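Local coordinates for beta-N-acetylglucosaminidase (Thermotoga maritima, PDB 3WO8), which probably hydrolyses terminal non-reducing N-acetyl-D-hexosamine residues from N-acetyl-beta-D-hexosaminides, as a glycoside hydrolase of family 3, at residues B[16-21]-B[318-323]; B[34-39]-B[64-69]; B[141-146]-B[151-156]; B[145-150]-B[198-203]. All coordinates share one frame; numbering follows the deposited sequence.

Interaction 1: residues B[16-21]-B[318-323]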
# COMPACT_ATOMS: atom_id res chain seq x y z
N LEU B 16 32.92 12.91 -0.67
CA LEU B 16 33.03 11.56 -0.06
C LEU B 16 31.80 11.12 0.77
O LEU B 16 31.77 10.03 1.36
CB LEU B 16 34.31 11.45 0.80
CG LEU B 16 34.68 12.54 1.81
CD1 LEU B 16 35.82 12.07 2.69
CD2 LEU B 16 35.09 13.84 1.14
N GLY B 17 30.77 11.97 0.80
CA GLY B 17 29.43 11.54 1.20
C GLY B 17 28.93 10.42 0.30
O GLY B 17 28.16 9.55 0.74
N LYS B 18 29.40 10.42 -0.96
CA LYS B 18 29.15 9.32 -1.90
C LYS B 18 29.50 7.94 -1.37
O LYS B 18 28.98 6.95 -1.87
CB LYS B 18 29.90 9.53 -3.22
CG LYS B 18 29.13 10.24 -4.30
CD LYS B 18 28.71 11.64 -3.90
CE LYS B 18 27.78 12.22 -4.95
NZ LYS B 18 27.37 13.60 -4.59
N LEU B 19 30.39 7.85 -0.39
CA LEU B 19 30.84 6.55 0.11
C LEU B 19 29.96 5.91 1.16
O LEU B 19 30.20 4.76 1.57
CB LEU B 19 32.27 6.63 0.64
CG LEU B 19 33.33 6.39 -0.44
CD1 LEU B 19 32.76 5.78 -1.73
CD2 LEU B 19 34.01 7.68 -0.82
N PHE B 20 28.91 6.63 1.55
CA PHE B 20 28.11 6.19 2.66
C PHE B 20 26.63 5.95 2.37
O PHE B 20 25.97 6.77 1.73
CB PHE B 20 28.25 7.20 3.77
CG PHE B 20 29.57 7.13 4.47
CD1 PHE B 20 29.89 6.03 5.27
CD2 PHE B 20 30.50 8.16 4.35
CE1 PHE B 20 31.10 5.96 5.92
CE2 PHE B 20 31.70 8.10 5.01
CZ PHE B 20 32.01 7.00 5.79
N PHE B 21 26.16 4.82 2.90
CA PHE B 21 24.77 4.43 2.93
C PHE B 21 24.27 4.33 4.40
O PHE B 21 24.80 3.58 5.20
CB PHE B 21 24.58 3.09 2.19
CG PHE B 21 23.36 3.05 1.32
CD1 PHE B 21 22.10 3.30 1.86
CD2 PHE B 21 23.47 2.82 -0.04
CE1 PHE B 21 20.98 3.31 1.05
CE2 PHE B 21 22.34 2.80 -0.85
CZ PHE B 21 21.10 3.04 -0.30
N ARG B 318 33.29 7.74 -8.27
CA ARG B 318 32.86 7.79 -9.65
C ARG B 318 31.83 6.71 -9.93
O ARG B 318 30.79 6.99 -10.49
CB ARG B 318 34.07 7.67 -10.60
CG ARG B 318 34.05 8.66 -11.77
CD ARG B 318 35.42 8.79 -12.43
NE ARG B 318 36.42 9.41 -11.55
CZ ARG B 318 37.49 8.81 -11.00
NH1 ARG B 318 37.76 7.51 -11.20
NH2 ARG B 318 38.30 9.53 -10.23
N THR B 319 32.12 5.47 -9.52
CA THR B 319 31.15 4.36 -9.62
C THR B 319 29.77 4.71 -9.03
O THR B 319 28.72 4.45 -9.62
CB THR B 319 31.70 3.11 -8.90
OG1 THR B 319 32.95 2.74 -9.47
CG2 THR B 319 30.76 1.93 -9.05
N VAL B 320 29.79 5.33 -7.87
CA VAL B 320 28.58 5.81 -7.22
C VAL B 320 27.89 6.88 -8.06
O VAL B 320 26.68 6.84 -8.20
CB VAL B 320 28.87 6.29 -5.78
CG1 VAL B 320 27.71 7.10 -5.21
CG2 VAL B 320 29.10 5.09 -4.89
N GLU B 321 28.64 7.80 -8.63
CA GLU B 321 28.01 8.85 -9.45
C GLU B 321 27.43 8.34 -10.77
O GLU B 321 26.49 8.92 -11.31
CB GLU B 321 28.99 9.98 -9.69
CG GLU B 321 29.27 10.76 -8.42
CD GLU B 321 30.39 11.77 -8.59
OE1 GLU B 321 31.29 11.48 -9.40
OE2 GLU B 321 30.35 12.83 -7.93
N LYS B 322 28.01 7.25 -11.26
CA LYS B 322 27.56 6.56 -12.43
C LYS B 322 26.16 6.00 -12.18
O LYS B 322 25.24 6.15 -12.97
CB LYS B 322 28.53 5.41 -12.77
CG LYS B 322 28.31 4.80 -14.15
CD LYS B 322 29.45 3.86 -14.56
CE LYS B 322 29.15 2.37 -14.37
NZ LYS B 322 29.00 1.63 -15.65
N TYR B 323 26.02 5.33 -11.04
CA TYR B 323 24.77 4.69 -10.70
C TYR B 323 23.70 5.74 -10.46
O TYR B 323 22.60 5.66 -10.97
CB TYR B 323 24.99 3.83 -9.49
CG TYR B 323 25.42 2.46 -9.86
CD1 TYR B 323 26.67 2.21 -10.35
CD2 TYR B 323 24.56 1.40 -9.72
CE1 TYR B 323 27.07 0.92 -10.68
CE2 TYR B 323 24.94 0.12 -10.05
CZ TYR B 323 26.19 -0.11 -10.54
OH TYR B 323 26.51 -1.41 -10.86
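Lys18 and Val320 have the nearest CA atoms across the two segments, 6.4 Å apart. Residues 16-19 form a short 3-10 turn, evidenced by the bonds Leu19 N to Leu16 O and Phe20 N to Gly17 O, and the chain then straightens into strand 20-24. Residues 318-323 are a regular stretch of helix 310-326, where Lys322 N binds Arg318 O. Both Val320 methyls rest against a carbonyl oxygen of the 3-10 turn: Val320 CG2 abuts Lys18 O at 3.5 Å, and Val320 CG1, placed anti to its own N by a chi1 of 166°, also packs on Lys18 CG at 3.6 Å. In the TIM barrel, strand 20-24 is the first strand and lies beside the last, 283-286, to which Leu19 and Phe21 are hydrogen-bonded; the contact therefore sets the lead-in to the first strand against a helix that follows the last one, with Thr41 touching both Lys18 and Val320. Beyond CG the lysine chain bends at chi2 (61°) and passes the Glu321 side chain at about a right angle, with Lys18 CE 4.0 Å from Glu321 OE2. The charges themselves stay further apart: Lys18 NZ to Glu321 OE2 is 4.5 Å, too long for a salt bridge, although some mutual attraction is likely. With an alanine at Lys18, Val320 CG1 would probably lose the methylene it packs on and Glu321 the positive charge nearby. Leu19 turns its CB from the segment 318-323 yet reaches Val313, Ser316 and Ile317 of the same helix.

Interaction 2: residues B[34-39]-B[64-69]; sequences IIRKYR and SKEGDF
Arg36 and Glu66 run across each other at about a right angle, and their flat end groups are turned 74° apart. Such a twist is unlike the coplanar pairing of a two-bonded arginine-carboxylate bridge, and the distances agree: Arg36 NH1 and Glu66 OE1 are 4.3 Å apart, so opposite charges are near without forming a salt bridge. Glu66 OE1 lies at the guanidinium edge, close to its plane, but its nearest approaches are to carbon, with Arg36 CD at 3.4 Å and Arg36 CG at 3.5 Å. Two bends produce this offset. Glu66 folds at chi2 (-67°), and Arg36 turns at chi3 (-101°), so that the carboxylate meets the aliphatic shaft rather than the guanidinium nitrogens; the charges can probably still attract weakly. Glu29 OE2 forms a long, weak ion pair with Arg36 NH2.

The apolar half of the contact is Ile35 with Phe69. The isoleucine branch methyl approaches the ring obliquely, Ile35 CG2 standing 4.3 Å from Phe69 CZ, and both side chains also touch Ile43 on strand 42-45. Ile35 further packs on Phe59 and Phe62 of helix 53-66.

Both helices stop near here. Tyr38 is the first residue to leave helical geometry after 29-37, and Gly67, with positive phi, does so after 53-66. Helix 29-37 links strands 20-24 and 42-45, and helix 53-66 links 42-45 and 70-72. The contact thus joins the helices of two successive beta-alpha-beta crossovers, packed outside their parallel strands as in a TIM barrel.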
# COMPACT_ATOMS: atom_id res chain seq x y z
N ILE B 34 22.42 15.76 9.96
CA ILE B 34 23.41 14.82 9.47
C ILE B 34 23.42 14.90 7.98
O ILE B 34 24.46 14.88 7.37
CB ILE B 34 23.08 13.36 9.84
CG1 ILE B 34 23.20 13.12 11.34
CG2 ILE B 34 24.01 12.37 9.14
CD1 ILE B 34 24.63 13.00 11.82
N ILE B 35 22.24 14.94 7.36
CA ILE B 35 22.15 14.79 5.91
C ILE B 35 22.73 16.01 5.22
O ILE B 35 23.51 15.87 4.27
CB ILE B 35 20.72 14.41 5.43
CG1 ILE B 35 20.47 12.92 5.70
CG2 ILE B 35 20.53 14.66 3.93
CD1 ILE B 35 19.01 12.53 5.76
N ARG B 36 22.38 17.19 5.69
CA ARG B 36 22.95 18.41 5.11
C ARG B 36 24.46 18.51 5.38
O ARG B 36 25.22 18.90 4.49
CB ARG B 36 22.27 19.66 5.66
CG ARG B 36 20.77 19.66 5.46
CD ARG B 36 20.13 21.02 5.66
NE ARG B 36 19.47 21.14 6.98
CZ ARG B 36 18.21 21.49 7.18
NH1 ARG B 36 17.40 21.79 6.16
NH2 ARG B 36 17.74 21.57 8.41
N LYS B 37 24.90 18.13 6.59
CA LYS B 37 26.30 18.31 6.99
C LYS B 37 27.23 17.42 6.19
O LYS B 37 28.08 17.90 5.49
CB LYS B 37 26.51 18.04 8.48
CG LYS B 37 27.79 18.66 9.02
CD LYS B 37 28.38 17.86 10.18
CE LYS B 37 29.15 18.74 11.16
NZ LYS B 37 28.92 18.32 12.57
N TYR B 38 27.06 16.12 6.32
CA TYR B 38 27.76 15.14 5.49
C TYR B 38 26.70 14.93 4.45
O TYR B 38 25.54 15.28 4.67
CB TYR B 38 28.02 13.87 6.26
CG TYR B 38 28.45 14.09 7.70
CD1 TYR B 38 27.52 14.18 8.72
CD2 TYR B 38 29.80 14.22 8.05
CE1 TYR B 38 27.90 14.38 10.04
CE2 TYR B 38 30.19 14.42 9.37
CZ TYR B 38 29.24 14.49 10.36
OH TYR B 38 29.58 14.66 11.69
N ARG B 39 27.03 14.39 3.30
CA ARG B 39 25.96 14.33 2.30
C ARG B 39 25.89 12.91 1.84
O ARG B 39 26.33 12.56 0.74
CB ARG B 39 26.18 15.35 1.17
CG ARG B 39 25.95 16.80 1.63
CD ARG B 39 25.12 17.65 0.65
NE ARG B 39 25.48 17.38 -0.75
CZ ARG B 39 26.52 17.90 -1.40
NH1 ARG B 39 27.32 18.76 -0.79
NH2 ARG B 39 26.77 17.57 -2.68
N SER B 64 14.36 15.44 -1.73
CA SER B 64 14.19 15.87 -3.09
C SER B 64 14.80 17.26 -3.28
O SER B 64 15.58 17.47 -4.20
CB SER B 64 12.71 15.87 -3.45
OG SER B 64 12.55 16.08 -4.83
N LYS B 65 14.42 18.18 -2.41
CA LYS B 65 14.99 19.53 -2.34
C LYS B 65 16.51 19.59 -2.08
O LYS B 65 17.14 20.52 -2.51
CB LYS B 65 14.29 20.36 -1.26
CG LYS B 65 12.82 20.70 -1.55
CD LYS B 65 12.32 21.78 -0.59
CE LYS B 65 11.01 21.43 0.10
NZ LYS B 65 9.87 21.48 -0.86
N GLU B 66 17.05 18.59 -1.37
CA GLU B 66 18.46 18.56 -0.92
C GLU B 66 19.47 17.98 -1.88
O GLU B 66 20.62 18.30 -1.75
CB GLU B 66 18.61 17.72 0.37
CG GLU B 66 18.44 18.49 1.67
CD GLU B 66 19.54 19.52 1.92
OE1 GLU B 66 19.21 20.61 2.44
OE2 GLU B 66 20.72 19.23 1.63
N GLY B 67 19.07 17.09 -2.77
CA GLY B 67 20.04 16.47 -3.66
C GLY B 67 19.66 15.19 -4.40
O GLY B 67 18.50 14.90 -4.68
N ASP B 68 20.68 14.42 -4.70
CA ASP B 68 20.49 13.32 -5.58
C ASP B 68 20.98 12.11 -4.80
O ASP B 68 22.17 12.04 -4.51
CB ASP B 68 21.29 13.58 -6.86
CG ASP B 68 21.11 12.50 -7.89
OD1 ASP B 68 19.96 12.15 -8.23
OD2 ASP B 68 22.14 12.01 -8.41
N PHE B 69 20.06 11.20 -4.44
CA PHE B 69 20.37 10.03 -3.60
C PHE B 69 19.94 8.70 -4.16
O PHE B 69 19.17 8.60 -5.09
CB PHE B 69 19.70 10.11 -2.25
CG PHE B 69 19.87 11.42 -1.56
CD1 PHE B 69 19.07 12.49 -1.90
CD2 PHE B 69 20.79 11.58 -0.54
CE1 PHE B 69 19.20 13.72 -1.24
CE2 PHE B 69 20.95 12.81 0.11
CZ PHE B 69 20.15 13.89 -0.24

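Interaction 3: residues B[141-146]-B[151-156]; sequences RSYGSD and AEHGAR
Tyr143 and His153 meet chiefly through a CH-pi contact: His153 CB sits over one face of the tyrosine ring, 3.5 Å from its centroid and 15° off the normal. His153 CG stands beside its backbone N, which leaves the imidazole slid aside from the phenol ring. As an aromatic pair the two are slight, their centroids 5.4 Å apart and their planes, 28° from parallel, slid until they barely overlap.

Van der Waals packing continues on the Gly154 backbone, where Tyr143 CE2 comes obliquely within 3.9 Å of Gly154 N. Thr103 of helix 100-117 touches both Tyr143 and His153. Were Tyr143 an alanine, His153 CB and the Gly154 backbone would probably lose their cover, and a gap would open between loop and helix.

Polar bonds hold the loop on one side and the histidine on the other. In the loop, Gly144 N donates to Ser142 OG (2.9 Å, 141° at the hydrogen), an ST turn enclosing Tyr143, and Ser142 OG also bonds Asp128 O. On the helix, His153 ND1 pairs with Ile149 O one turn earlier, and NE2 with Asn98 O.

The loop thus folds back on the first turns of the helix it leads into. Since a carbonyl oxygen cannot donate, an imidazole bonded to one at each nitrogen is consistent with a protonated ring, its rotation held by both bonds while the tyrosine packs on CB.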
# COMPACT_ATOMS: atom_id res chain seq x y z
N ARG B 141 13.46 -17.03 2.56
CA ARG B 141 14.03 -15.90 1.84
C ARG B 141 14.93 -16.23 0.65
O ARG B 141 15.49 -15.31 0.01
CB ARG B 141 14.90 -15.10 2.80
CG ARG B 141 14.13 -14.30 3.81
CD ARG B 141 15.07 -13.64 4.78
NE ARG B 141 15.95 -12.68 4.11
CZ ARG B 141 17.05 -12.17 4.65
NH1 ARG B 141 17.43 -12.54 5.85
NH2 ARG B 141 17.78 -11.30 3.97
N SER B 142 15.17 -17.52 0.42
CA SER B 142 16.00 -17.96 -0.69
C SER B 142 15.09 -18.52 -1.75
O SER B 142 14.07 -19.12 -1.44
CB SER B 142 16.98 -19.07 -0.24
OG SER B 142 17.43 -19.86 -1.34
N TYR B 143 15.48 -18.38 -3.00
CA TYR B 143 14.76 -19.05 -4.07
C TYR B 143 14.73 -20.56 -3.91
O TYR B 143 13.76 -21.18 -4.31
CB TYR B 143 15.36 -18.68 -5.42
CG TYR B 143 15.04 -17.27 -5.81
CD1 TYR B 143 13.73 -16.90 -6.08
CD2 TYR B 143 16.04 -16.30 -5.87
CE1 TYR B 143 13.43 -15.60 -6.44
CE2 TYR B 143 15.75 -15.00 -6.22
CZ TYR B 143 14.44 -14.66 -6.51
OH TYR B 143 14.12 -13.36 -6.88
N GLY B 144 15.77 -21.14 -3.31
CA GLY B 144 15.78 -22.58 -3.06
C GLY B 144 17.18 -23.14 -2.96
O GLY B 144 18.13 -22.37 -2.76
N SER B 145 17.32 -24.46 -3.10
CA SER B 145 18.65 -25.10 -2.94
C SER B 145 19.40 -25.35 -4.25
O SER B 145 20.62 -25.19 -4.29
CB SER B 145 18.57 -26.38 -2.10
OG SER B 145 17.55 -27.24 -2.56
N ASP B 146 18.71 -25.68 -5.33
CA ASP B 146 19.38 -25.89 -6.62
C ASP B 146 19.84 -24.54 -7.16
O ASP B 146 19.02 -23.71 -7.48
CB ASP B 146 18.43 -26.57 -7.61
CG ASP B 146 19.01 -26.68 -9.01
OD1 ASP B 146 20.19 -26.34 -9.23
OD2 ASP B 146 18.27 -27.13 -9.91
N ALA B 151 19.72 -18.98 -9.91
CA ALA B 151 20.33 -18.12 -10.90
C ALA B 151 19.26 -17.50 -11.77
O ALA B 151 19.21 -16.28 -11.96
CB ALA B 151 21.31 -18.91 -11.74
N GLU B 152 18.42 -18.37 -12.31
CA GLU B 152 17.36 -17.93 -13.19
C GLU B 152 16.49 -16.93 -12.48
O GLU B 152 16.34 -15.79 -12.92
CB GLU B 152 16.54 -19.11 -13.69
CG GLU B 152 17.03 -19.65 -15.04
CD GLU B 152 17.17 -21.17 -15.06
OE1 GLU B 152 18.19 -21.69 -15.58
OE2 GLU B 152 16.26 -21.85 -14.54
N HIS B 153 15.94 -17.32 -11.34
CA HIS B 153 15.02 -16.42 -10.67
C HIS B 153 15.70 -15.10 -10.33
O HIS B 153 15.11 -14.02 -10.54
CB HIS B 153 14.41 -17.10 -9.48
CG HIS B 153 13.41 -18.14 -9.85
ND1 HIS B 153 13.76 -19.44 -10.16
CD2 HIS B 153 12.06 -18.09 -9.95
CE1 HIS B 153 12.68 -20.14 -10.42
NE2 HIS B 153 11.63 -19.35 -10.30
N GLY B 154 16.95 -15.17 -9.89
CA GLY B 154 17.70 -13.97 -9.55
C GLY B 154 17.82 -12.95 -10.67
O GLY B 154 17.74 -11.70 -10.45
N ALA B 155 18.06 -13.47 -11.88
CA ALA B 155 18.30 -12.57 -13.00
C ALA B 155 16.98 -12.05 -13.46
O ALA B 155 16.82 -10.84 -13.65
CB ALA B 155 19.04 -13.26 -14.14
N ARG B 156 16.00 -12.94 -13.55
CA ARG B 156 14.62 -12.48 -13.85
C ARG B 156 14.18 -11.37 -12.88
O ARG B 156 13.59 -10.37 -13.29
CB ARG B 156 13.63 -13.63 -13.81
CG ARG B 156 13.97 -14.78 -14.75
CD ARG B 156 13.28 -14.73 -16.11
NE ARG B 156 13.27 -13.40 -16.74
CZ ARG B 156 12.29 -12.97 -17.55
NH1 ARG B 156 11.24 -13.75 -17.85
NH2 ARG B 156 12.34 -11.74 -18.06

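Interaction 4: residues B[145-150]-B[198-203]; sequences SDPKIV and WEEDLL
Glu200 O accepts a backbone hydrogen bond from Leu203 N at 3.1 Å, closing a type I beta turn from Glu200 to Leu203, and the same oxygen receives the proline from across the contact, with Pro147 CB 3.6 Å and Pro147 CG 3.9 Å away. The setting is the helical layer of the TIM barrel, near its surface: Pro147 opens helix 147-164, while the turn joins helix 194-199 to helix 203-211. Here the CA atoms of Pro147 and Glu200 lie 5.8 Å apart.

The start of helix 147-164 is well defined. Asp146 is its N-cap, and Asp146 OD1 takes Lys148 N at 3.0 Å; the donor arrives from above the carboxylate, 56° out of its plane. Pro147 thus fills the first helical position, where the missing N-H costs nothing, and turns its ring carbons to the turn.

Glu200 contributes CB to this packing, near Pro147 CG, whereas its carboxylate serves another partner: OE1 forms a salt bridge with Lys178, which Asp201 OD1 shares. Leu129, from a loop, touches both Pro147 and Asp201.

Leu203 completes the apolar patch. Its chi1 of -179° sets CG anti to the backbone N, and with chi2 near 49° Leu203 CD2 reaches Pro147 CB. Although the CB of Lys148 points away, its repeatedly bent chain curls back, so that Lys148 CE lies 4.1 Å from the methyl carbon Leu203 CD2.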
# COMPACT_ATOMS: atom_id res chain seq x y z
N SER B 145 17.32 -24.46 -3.10
CA SER B 145 18.65 -25.10 -2.94
C SER B 145 19.40 -25.35 -4.25
O SER B 145 20.62 -25.19 -4.29
CB SER B 145 18.57 -26.38 -2.10
OG SER B 145 17.55 -27.24 -2.56
N ASP B 146 18.71 -25.68 -5.33
CA ASP B 146 19.38 -25.89 -6.62
C ASP B 146 19.84 -24.54 -7.16
O ASP B 146 19.02 -23.71 -7.48
CB ASP B 146 18.43 -26.57 -7.61
CG ASP B 146 19.01 -26.68 -9.01
OD1 ASP B 146 20.19 -26.34 -9.23
OD2 ASP B 146 18.27 -27.13 -9.91
N PRO B 147 21.17 -24.34 -7.29
CA PRO B 147 21.71 -23.04 -7.74
C PRO B 147 21.31 -22.59 -9.13
O PRO B 147 21.35 -21.40 -9.43
CB PRO B 147 23.23 -23.26 -7.71
CG PRO B 147 23.44 -24.38 -6.77
CD PRO B 147 22.26 -25.29 -7.00
N LYS B 148 21.00 -23.57 -9.98
CA LYS B 148 20.54 -23.34 -11.34
C LYS B 148 19.31 -22.44 -11.24
O LYS B 148 19.28 -21.33 -11.81
CB LYS B 148 20.15 -24.70 -11.97
CG LYS B 148 20.26 -24.81 -13.48
CD LYS B 148 21.33 -25.84 -13.86
CE LYS B 148 22.73 -25.28 -13.61
NZ LYS B 148 23.64 -26.27 -12.98
N ILE B 149 18.33 -22.93 -10.47
CA ILE B 149 17.05 -22.28 -10.25
C ILE B 149 17.19 -20.88 -9.65
O ILE B 149 16.58 -19.88 -10.11
CB ILE B 149 16.20 -23.18 -9.35
CG1 ILE B 149 15.76 -24.41 -10.14
CG2 ILE B 149 14.97 -22.43 -8.88
CD1 ILE B 149 15.15 -25.51 -9.29
N VAL B 150 18.04 -20.80 -8.65
CA VAL B 150 18.32 -19.53 -7.99
C VAL B 150 18.88 -18.51 -9.00
O VAL B 150 18.55 -17.31 -8.95
CB VAL B 150 19.33 -19.70 -6.84
CG1 VAL B 150 19.51 -18.39 -6.07
CG2 VAL B 150 18.92 -20.84 -5.91
N TRP B 198 32.40 -21.84 -6.15
CA TRP B 198 32.32 -21.33 -7.51
C TRP B 198 31.20 -22.02 -8.26
O TRP B 198 30.39 -21.38 -8.92
CB TRP B 198 33.66 -21.53 -8.23
CG TRP B 198 33.66 -20.92 -9.57
CD1 TRP B 198 33.49 -21.58 -10.75
CD2 TRP B 198 33.75 -19.52 -9.88
NE1 TRP B 198 33.50 -20.67 -11.78
CE2 TRP B 198 33.65 -19.40 -11.28
CE3 TRP B 198 33.89 -18.35 -9.12
CZ2 TRP B 198 33.71 -18.17 -11.94
CZ3 TRP B 198 33.95 -17.10 -9.79
CH2 TRP B 198 33.87 -17.02 -11.18
N GLU B 199 31.15 -23.33 -8.12
CA GLU B 199 30.09 -24.15 -8.69
C GLU B 199 28.70 -23.96 -8.11
O GLU B 199 27.72 -24.18 -8.81
CB GLU B 199 30.44 -25.62 -8.52
CG GLU B 199 31.63 -26.05 -9.35
CD GLU B 199 31.89 -27.53 -9.25
OE1 GLU B 199 31.94 -28.07 -8.12
OE2 GLU B 199 32.05 -28.15 -10.32
N GLU B 200 28.59 -23.63 -6.83
CA GLU B 200 27.26 -23.56 -6.16
C GLU B 200 26.83 -22.13 -5.79
O GLU B 200 26.11 -21.49 -6.53
CB GLU B 200 27.24 -24.48 -4.95
CG GLU B 200 27.22 -25.96 -5.33
CD GLU B 200 27.64 -26.88 -4.20
OE1 GLU B 200 27.36 -26.58 -3.02
OE2 GLU B 200 28.24 -27.93 -4.51
N ASP B 201 27.34 -21.62 -4.69
CA ASP B 201 26.90 -20.33 -4.15
C ASP B 201 27.10 -19.12 -5.07
O ASP B 201 26.30 -18.16 -5.04
CB ASP B 201 27.62 -20.05 -2.81
CG ASP B 201 27.46 -21.19 -1.83
OD1 ASP B 201 27.88 -22.33 -2.17
OD2 ASP B 201 26.87 -20.94 -0.74
N LEU B 202 28.17 -19.14 -5.86
CA LEU B 202 28.50 -18.01 -6.73
C LEU B 202 27.82 -18.16 -8.07
O LEU B 202 27.75 -17.19 -8.81
CB LEU B 202 30.00 -17.86 -6.94
CG LEU B 202 30.74 -17.26 -5.76
CD1 LEU B 202 32.11 -17.87 -5.65
CD2 LEU B 202 30.87 -15.77 -5.93
N LEU B 203 27.32 -19.35 -8.37
CA LEU B 203 26.66 -19.57 -9.64
C LEU B 203 25.68 -18.42 -9.93
O LEU B 203 25.88 -17.70 -10.91
CB LEU B 203 26.02 -20.97 -9.77
CG LEU B 203 25.35 -21.19 -11.13
CD1 LEU B 203 26.28 -20.78 -12.25
CD2 LEU B 203 24.91 -22.63 -11.37

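All four contacts belong to the TIM-barrel domain, in two groups. Interactions 1 and 2, with centres about 13 Å apart, use consecutive elements, strand 20-24 and helix 29-37; both are partly buried and combine apolar packing with an opposite-charge pair too distant for a salt bridge. Interactions 3 and 4 have centres about 8 Å apart, share Ser145, Asp146 and helix 147-164, and touch where Tyr143 and Gly144 pack on Val150. Interaction 3 is buried and aromatic, whereas interaction 4 is a surface contact in which Pro147 and Leu203 pack beside Glu200 and the bent Lys148 chain. The centres of interactions 2 and 4 are farthest apart, about 39 Å, and interaction 1 encloses the others in sequence.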